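Local coordinates for protein thermostable carboxypeptidase 1 (Pyrococcus furiosus, PDB 1KA2) that releases amino acids one after another from the C-terminus of peptides with broad specificity, as a cobalt-dependent, homodimeric metallocarboxypeptidase of the M32 family, at residues 205-209 with 210-214; 325-328 with 329-332. All coordinates share one frame; numbering follows the deposited sequence.

Interaction 1: 205-209 with 210-214; sequences EKYER and EWMER
Tyr207 and Met212 meet where an extended loop turns into the first turn of helix 209-223, and this helix start is the element the contact belongs to. The methionine comes in over one face of the phenol ring, with its CG 3.4 Å from the Tyr207 ring centroid and only 12° off the ring normal. Its SD stands farther out above the same ring, 4.8 Å from the centroid, which makes this a Met-aromatic contact as well as a CH-pi one. The tyrosine can offer its face because its CG sits between the backbone N and the carbonyl carbon, chi1 65°. Met212 also packs on Thr263 and Ile264 of helix 261-278, which carries the metal-binding HEXXH histidines.

Trp211 packs against Glu208 and Tyr207. The backbone N of Glu208 lies over one face of the indole, offset toward the rim, while Glu208 CB packs above the five-membered ring, 4.1 Å from its centroid. Tyr207 CB lies 3.6 Å from Trp211 CE3, on the six-membered ring. The backbone closes the same turn: Trp211 N donates to Glu208 O at 2.8 Å, with a bent N-H...O angle of 140°.

Glu213 N then bonds to Arg209 O, the i to i+4 spacing of an alpha-helix. The same two residues also form a salt bridge through their side chains: the guanidinium of Arg209 and the carboxylate of Glu213 stand almost perpendicular, and their weak bond runs from Arg209 NE to Glu213 OE2 at 3.5 Å.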
loop_
_atom_site.group_PDB
_atom_site.type_symbol
_atom_site.label_atom_id
_atom_site.label_comp_id
_atom_site.label_asym_id
_atom_site.label_seq_id
_atom_site.Cartn_x
_atom_site.Cartn_y
_atom_site.Cartn_z
ATOM N N GLU A 205 23.772 -4.169 26.105
ATOM C CA GLU A 205 22.665 -3.510 26.768
ATOM C C GLU A 205 21.355 -3.707 25.997
ATOM O O GLU A 205 21.254 -3.368 24.819
ATOM C CB GLU A 205 22.974 -2.021 26.936
ATOM C CG GLU A 205 24.222 -1.715 27.787
ATOM C CD GLU A 205 24.130 -2.228 29.226
ATOM O OE1 GLU A 205 23.046 -2.680 29.645
ATOM O OE2 GLU A 205 25.153 -2.175 29.950
ATOM N N LYS A 206 20.363 -4.280 26.672
ATOM C CA LYS A 206 19.052 -4.515 26.083
ATOM C C LYS A 206 18.161 -3.289 26.261
ATOM O O LYS A 206 18.376 -2.485 27.159
ATOM C CB LYS A 206 18.370 -5.706 26.753
ATOM C CG LYS A 206 18.988 -7.057 26.459
ATOM C CD LYS A 206 18.160 -8.172 27.094
ATOM C CE LYS A 206 18.689 -9.559 26.724
ATOM N NZ LYS A 206 20.128 -9.744 27.073
ATOM N N TYR A 207 17.161 -3.151 25.397
ATOM C CA TYR A 207 16.228 -2.035 25.489
ATOM C C TYR A 207 14.850 -2.480 25.029
ATOM O O TYR A 207 14.721 -3.471 24.310
ATOM C CB TYR A 207 16.703 -0.859 24.629
ATOM C CG TYR A 207 16.729 -1.132 23.138
ATOM C CD1 TYR A 207 15.557 -1.129 22.386
ATOM C CD2 TYR A 207 17.929 -1.416 22.487
ATOM C CE1 TYR A 207 15.582 -1.405 21.018
ATOM C CE2 TYR A 207 17.965 -1.694 21.131
ATOM C CZ TYR A 207 16.791 -1.691 20.399
ATOM O OH TYR A 207 16.825 -2.009 19.060
ATOM N N GLU A 208 13.816 -1.762 25.462
ATOM C CA GLU A 208 12.455 -2.081 25.047
ATOM C C GLU A 208 12.154 -1.223 23.816
ATOM O O GLU A 208 12.500 -0.041 23.779
ATOM C CB GLU A 208 11.467 -1.785 26.179
ATOM C CG GLU A 208 11.727 -2.614 27.432
ATOM C CD GLU A 208 10.581 -2.563 28.420
ATOM O OE1 GLU A 208 10.212 -1.448 28.858
ATOM O OE2 GLU A 208 10.050 -3.645 28.760
ATOM N N ARG A 209 11.526 -1.819 22.806
ATOM C CA ARG A 209 11.221 -1.107 21.570
ATOM C C ARG A 209 10.879 0.378 21.708
ATOM O O ARG A 209 11.548 1.229 21.128
ATOM C CB ARG A 209 10.089 -1.811 20.820
ATOM C CG ARG A 209 9.751 -1.152 19.492
ATOM C CD ARG A 209 8.889 -2.046 18.621
ATOM N NE ARG A 209 8.242 -1.281 17.558
ATOM C CZ ARG A 209 7.486 -1.810 16.602
ATOM N NH1 ARG A 209 7.275 -3.122 16.564
ATOM N NH2 ARG A 209 6.929 -1.026 15.686
ATOM N N GLU A 210 9.847 0.688 22.481
ATOM C CA GLU A 210 9.425 2.073 22.643
ATOM C C GLU A 210 10.527 3.049 23.036
ATOM O O GLU A 210 10.472 4.214 22.660
ATOM C CB GLU A 210 8.269 2.164 23.645
ATOM C CG GLU A 210 6.978 1.528 23.145
ATOM C CD GLU A 210 5.764 1.930 23.974
ATOM O OE1 GLU A 210 5.509 3.146 24.097
ATOM O OE2 GLU A 210 5.062 1.035 24.498
ATOM N N TRP A 211 11.522 2.586 23.787
ATOM C CA TRP A 211 12.614 3.467 24.193
ATOM C C TRP A 211 13.370 4.020 22.987
ATOM O O TRP A 211 13.565 5.227 22.875
ATOM C CB TRP A 211 13.621 2.735 25.090
ATOM C CG TRP A 211 13.103 2.291 26.424
ATOM C CD1 TRP A 211 11.906 2.616 26.998
ATOM C CD2 TRP A 211 13.783 1.446 27.362
ATOM N NE1 TRP A 211 11.798 2.023 28.232
ATOM C CE2 TRP A 211 12.935 1.300 28.482
ATOM C CE3 TRP A 211 15.028 0.799 27.366
ATOM C CZ2 TRP A 211 13.290 0.531 29.596
ATOM C CZ3 TRP A 211 15.382 0.034 28.474
ATOM C CH2 TRP A 211 14.515 -0.093 29.572
ATOM N N MET A 212 13.797 3.127 22.095
ATOM C CA MET A 212 14.550 3.534 20.919
ATOM C C MET A 212 13.710 4.214 19.859
ATOM O O MET A 212 14.225 5.036 19.099
ATOM C CB MET A 212 15.288 2.341 20.303
ATOM C CG MET A 212 16.491 1.908 21.121
ATOM S SD MET A 212 17.467 3.343 21.616
ATOM C CE MET A 212 18.182 3.806 20.056
ATOM N N GLU A 213 12.422 3.887 19.793
ATOM C CA GLU A 213 11.600 4.542 18.790
ATOM C C GLU A 213 11.421 6.009 19.179
ATOM O O GLU A 213 11.177 6.862 18.326
ATOM C CB GLU A 213 10.252 3.806 18.572
ATOM C CG GLU A 213 9.249 3.788 19.697
ATOM C CD GLU A 213 8.075 2.863 19.384
ATOM O OE1 GLU A 213 7.056 2.906 20.100
ATOM O OE2 GLU A 213 8.174 2.080 18.423
ATOM N N ARG A 214 11.586 6.305 20.467
ATOM C CA ARG A 214 11.496 7.681 20.940
ATOM C C ARG A 214 12.785 8.396 20.512
ATOM O O ARG A 214 12.766 9.568 20.128
ATOM C CB ARG A 214 11.355 7.733 22.473
ATOM C CG ARG A 214 9.956 7.399 23.005
ATOM C CD ARG A 214 9.759 7.911 24.438
ATOM N NE ARG A 214 10.144 6.953 25.473
ATOM C CZ ARG A 214 9.409 5.902 25.828
ATOM N NH1 ARG A 214 8.249 5.672 25.232
ATOM N NH2 ARG A 214 9.828 5.087 26.785
#

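Interaction 2: 325-328 with 329-332; sequences ENLP and FMSN
Helix 313-326 ends and, after Leu327, a short 3-10 turn follows; Leu327, the first residue to leave helical geometry, makes the main contacts with the residues beyond it. Its side chain lies beside that of Phe329, the two pointing the same way. Leu327 CB stands over one face of the Phe329 ring, offset toward the rim, 4.1 Å from the centroid and 20° off the ring normal. This CH-pi contact comes closest at Phe329 CZ, 3.8 Å from Leu327 CB. The ring is folded back over the preceding residues by a first torsion of 58°, which sets Phe329 CG between its own N and carbonyl carbon. Met330 crosses Leu327 obliquely from farther round the turn, its CG 3.7 Å from Leu327 CB; the thioether then bends away toward Tyr320 and Leu323 of helix 313-326.

In the mainly helical fold of this M32 peptidase the turn is packed against a second helix: the side chains of Leu327 and Pro328 both touch Trp211 of helix 209-223, joining the end of one helix to the start of the other.

The backbone bonds have the i to i+3 spacing of a 3-10 turn. Met330 N donates to Leu327 O at 3.0 Å, from well above the carbonyl plane. Pro328 O is gripped twice by a single residue: Ser331 N reaches it at 3.1 Å with an almost straight N-H...O angle of 172°, also from above the plane. The serine hydroxyl is turned back toward the start of the turn, where Ser331 OG adds a 2.7 Å bond to Pro328 O nearly along the carbonyl axis.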
loop_
_atom_site.group_PDB
_atom_site.type_symbol
_atom_site.label_atom_id
_atom_site.label_comp_id
_atom_site.label_asym_id
_atom_site.label_seq_id
_atom_site.Cartn_x
_atom_site.Cartn_y
_atom_site.Cartn_z
ATOM N N GLU A 325 17.821 10.198 28.607
ATOM C CA GLU A 325 16.410 10.327 28.972
ATOM C C GLU A 325 15.609 9.043 28.782
ATOM O O GLU A 325 14.790 8.686 29.624
ATOM C CB GLU A 325 15.742 11.428 28.140
ATOM C CG GLU A 325 16.070 12.851 28.553
ATOM C CD GLU A 325 15.446 13.879 27.621
ATOM O OE1 GLU A 325 14.214 13.805 27.381
ATOM O OE2 GLU A 325 16.189 14.761 27.132
ATOM N N ASN A 326 15.861 8.351 27.676
ATOM C CA ASN A 326 15.122 7.143 27.341
ATOM C C ASN A 326 15.762 5.798 27.656
ATOM O O ASN A 326 15.072 4.779 27.677
ATOM C CB ASN A 326 14.761 7.192 25.857
ATOM C CG ASN A 326 13.758 8.284 25.540
ATOM O OD1 ASN A 326 12.554 8.106 25.727
ATOM N ND2 ASN A 326 14.251 9.428 25.071
ATOM N N LEU A 327 17.069 5.777 27.897
ATOM C CA LEU A 327 17.740 4.515 28.188
ATOM C C LEU A 327 18.309 4.477 29.611
ATOM O O LEU A 327 19.271 5.186 29.926
ATOM C CB LEU A 327 18.847 4.281 27.161
ATOM C CG LEU A 327 18.411 4.403 25.692
ATOM C CD1 LEU A 327 19.631 4.289 24.792
ATOM C CD2 LEU A 327 17.389 3.327 25.346
ATOM N N PRO A 328 17.716 3.640 30.487
ATOM C CA PRO A 328 18.142 3.494 31.884
ATOM C C PRO A 328 19.610 3.118 32.021
ATOM O O PRO A 328 20.343 3.728 32.796
ATOM C CB PRO A 328 17.226 2.391 32.413
ATOM C CG PRO A 328 15.979 2.590 31.617
ATOM C CD PRO A 328 16.526 2.813 30.223
ATOM N N PHE A 329 20.031 2.111 31.261
ATOM C CA PHE A 329 21.410 1.646 31.304
ATOM C C PHE A 329 22.409 2.701 30.853
ATOM O O PHE A 329 23.620 2.487 30.942
ATOM C CB PHE A 329 21.562 0.383 30.458
ATOM C CG PHE A 329 21.161 0.563 29.024
ATOM C CD1 PHE A 329 21.990 1.238 28.135
ATOM C CD2 PHE A 329 19.960 0.042 28.563
ATOM C CE1 PHE A 329 21.625 1.388 26.808
ATOM C CE2 PHE A 329 19.586 0.187 27.241
ATOM C CZ PHE A 329 20.421 0.860 26.360
ATOM N N MET A 330 21.916 3.837 30.362
ATOM C CA MET A 330 22.815 4.902 29.935
ATOM C C MET A 330 23.392 5.665 31.118
ATOM O O MET A 330 24.352 6.417 30.954
ATOM C CB MET A 330 22.119 5.891 28.990
ATOM C CG MET A 330 22.302 5.561 27.517
ATOM S SD MET A 330 24.021 5.342 27.047
ATOM C CE MET A 330 24.505 7.061 26.924
ATOM N N SER A 331 22.819 5.481 32.305
ATOM C CA SER A 331 23.335 6.186 33.480
ATOM C C SER A 331 24.679 5.625 33.952
ATOM O O SER A 331 25.168 5.961 35.025
ATOM C CB SER A 331 22.302 6.176 34.628
ATOM O OG SER A 331 21.670 4.914 34.797
ATOM N N ASN A 332 25.277 4.772 33.131
ATOM C CA ASN A 332 26.553 4.164 33.458
ATOM C C ASN A 332 27.591 4.467 32.386
ATOM O O ASN A 332 28.728 4.006 32.478
ATOM C CB ASN A 332 26.393 2.645 33.591
ATOM C CG ASN A 332 25.551 2.250 34.776
ATOM O OD1 ASN A 332 25.927 2.501 35.922
ATOM N ND2 ASN A 332 24.405 1.630 34.516
#

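How the interactions relate
Interaction 1 comes first along the chain, at the start of helix 209-223, and interaction 2 follows more than a hundred residues later, at the end of helix 313-326. Their centres are nevertheless about 11 Å apart, and the two meet directly. Arg214 NE probably hydrogen-bonds to Asn326 OD1 at 2.7 Å, and the Trp211 indole packs against Pro328, with Trp211 CZ3 3.5 Å from Pro328 CD. Phe260, in the loop before helix 261-278, touches both Met212 of 210-214 and Leu327 of 325-328. The two interactions thus pack the start of helix 209-223 against the end of helix 313-326, at the periphery of this largely helical fold and away from the metal site.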